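Local structure of enoyl-CoA hydratase/isomerase family protein (Ruegeria pomeroyi, 3L3S) at residues L30-A33 and M34-A37. The protein probably acts as a hydro-lyase of the crotonase superfamily, on acyl-CoA substrates. Sequence-based numbering, arbitrary orientation.
Sequences LSRA and MIAA
Ser31 O receives two backbone N-H groups at the N-terminus of helix 32-45: a sound bond from Ile35 N at 3.0 Å, its N-H angle 160°, and a weak one from Met34 N. Ser31 is the N-cap of this helix, which forms the crossover of a beta-alpha-beta unit between strands 17-22 and 53-58 in the crotonase fold. Ser31 OG also accepts weakly from Met34 N at 3.4 Å; chi1 of 61° sets OG between the backbone N and the carbonyl carbon, from where it reaches Met34 N and lies against Met34 CB. Met34 N therefore divides its hydrogen between two acceptors of one residue, neither bond straight. Ahead of the cap, Leu30 folds back against the turn: its CD2 lies 4.1 Å from CG of the selenomethionine at Met34, and its CB comes near Ile35 CG1. Ile35 lays CG1 and CD1 along the Ser31 carbonyl oxygen, CD1 reaching on to Leu30 O at 3.7 Å, and the same side chain packs on Leu89, Cys93 and Leu96 of helix 84-101. Cutting Ile35 back to an alanine would remove CG1 and CD1, which is likely to leave a gap against helix 84-101 and to take away the apolar neighbour of Leu30 CB. Arg32 bends at chi2 (56°), and its NE forms a salt bridge with Asp88 of that same helix. The guanidinium is turned edge-on to the next turn, with Ala36 CB near its plane, 3.4 Å from Arg32 NH1. The helical pattern begun by Ile35 N continues with Ala36 N giving its hydrogen to Arg32 O at 3.1 Å.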
ATOM      1  N   LEU B  30       5.749 -28.193  -3.344  1.00 31.17           N
ATOM      2  CA  LEU B  30       5.917 -27.673  -4.689  1.00 30.45           C
ATOM      3  C   LEU B  30       7.222 -28.217  -5.266  1.00 30.25           C
ATOM      4  O   LEU B  30       8.243 -27.518  -5.332  1.00 30.51           O
ATOM      5  CB  LEU B  30       5.894 -26.139  -4.701  1.00 29.87           C
ATOM      6  CG  LEU B  30       4.550 -25.485  -4.372  1.00 32.22           C
ATOM      7  CD1 LEU B  30       4.735 -24.036  -4.042  1.00 31.55           C
ATOM      8  CD2 LEU B  30       3.574 -25.633  -5.510  1.00 33.25           C
ATOM      9  N   SER B  31       7.199 -29.507  -5.607  1.00 27.84           N
ATOM     10  CA  SER B  31       8.335 -30.174  -6.241  1.00 27.04           C
ATOM     11  C   SER B  31       8.296 -29.738  -7.716  1.00 27.25           C
ATOM     12  O   SER B  31       7.360 -29.037  -8.127  1.00 26.76           O
ATOM     13  CB  SER B  31       8.201 -31.699  -6.119  1.00 26.52           C
ATOM     14  OG  SER B  31       7.035 -32.191  -6.754  1.00 26.05           O
ATOM     15  N   ARG B  32       9.282 -30.144  -8.515  1.00 25.77           N
ATOM     16  CA  ARG B  32       9.301 -29.764  -9.927  1.00 25.93           C
ATOM     17  C   ARG B  32       8.107 -30.353 -10.689  1.00 27.14           C
ATOM     18  O   ARG B  32       7.505 -29.675 -11.526  1.00 28.39           O
ATOM     19  CB  ARG B  32      10.644 -30.141 -10.563  1.00 24.95           C
ATOM     20  CG  ARG B  32      10.845 -29.664 -12.006  1.00 26.83           C
ATOM     21  CD  ARG B  32      10.686 -28.143 -12.187  1.00 23.46           C
ATOM     22  NE  ARG B  32      10.551 -27.800 -13.601  1.00 19.27           N
ATOM     23  CZ  ARG B  32       9.402 -27.785 -14.272  1.00 18.33           C
ATOM     24  NH1 ARG B  32       8.261 -28.080 -13.666  1.00 18.77           N
ATOM     25  NH2 ARG B  32       9.398 -27.494 -15.563  1.00 17.96           N
ATOM     26  N   ALA B  33       7.698 -31.559 -10.291  1.00 28.00           N
ATOM     27  CA  ALA B  33       6.570 -32.258 -10.906  1.00 27.98           C
ATOM     28  C   ALA B  33       5.219 -31.673 -10.483  1.00 27.05           C
ATOM     29  O   ALA B  33       4.234 -31.813 -11.203  1.00 26.84           O
ATOM     30  CB  ALA B  33       6.635 -33.753 -10.572  1.00 29.04           C
HETATM   31  N   MSE B  34       5.190 -31.028  -9.312  1.00 26.63           N
HETATM   32  CA  MSE B  34       3.976 -30.402  -8.781  1.00 28.07           C
HETATM   33  C   MSE B  34       3.766 -29.048  -9.455  1.00 27.30           C
HETATM   34  O   MSE B  34       2.639 -28.694  -9.807  1.00 26.38           O
HETATM   35  CB  MSE B  34       4.053 -30.254  -7.249  1.00 30.38           C
HETATM   36  CG  MSE B  34       2.871 -29.532  -6.582  1.00 33.02           C
HETATM   37 SE   MSE B  34       1.150 -30.445  -6.688  1.00 39.07          SE
HETATM   38  CE  MSE B  34       1.179 -31.277  -4.933  1.00 38.62           C
ATOM     39  N   ILE B  35       4.862 -28.318  -9.656  1.00 27.58           N
ATOM     40  CA  ILE B  35       4.846 -27.015 -10.320  1.00 28.66           C
ATOM     41  C   ILE B  35       4.384 -27.204 -11.771  1.00 28.26           C
ATOM     42  O   ILE B  35       3.552 -26.444 -12.250  1.00 31.12           O
ATOM     43  CB  ILE B  35       6.243 -26.343 -10.250  1.00 27.86           C
ATOM     44  CG1 ILE B  35       6.527 -25.905  -8.808  1.00 28.21           C
ATOM     45  CG2 ILE B  35       6.344 -25.137 -11.208  1.00 28.76           C
ATOM     46  CD1 ILE B  35       7.989 -25.668  -8.505  1.00 27.08           C
ATOM     47  N   ALA B  36       4.872 -28.264 -12.419  1.00 28.19           N
ATOM     48  CA  ALA B  36       4.511 -28.587 -13.806  1.00 26.82           C
ATOM     49  C   ALA B  36       3.038 -28.971 -13.901  1.00 25.84           C
ATOM     50  O   ALA B  36       2.341 -28.496 -14.791  1.00 25.78           O
ATOM     51  CB  ALA B  36       5.393 -29.717 -14.349  1.00 26.28           C
ATOM     52  N   ALA B  37       2.562 -29.755 -12.925  1.00 24.99           N
ATOM     53  CA  ALA B  37       1.164 -30.195 -12.858  1.00 24.75           C
ATOM     54  C   ALA B  37       0.235 -29.006 -12.628  1.00 25.67           C
ATOM     55  O   ALA B  37      -0.826 -28.914 -13.249  1.00 26.88           O
ATOM     56  CB  ALA B  37       0.972 -31.221 -11.756  1.00 21.17           C
TER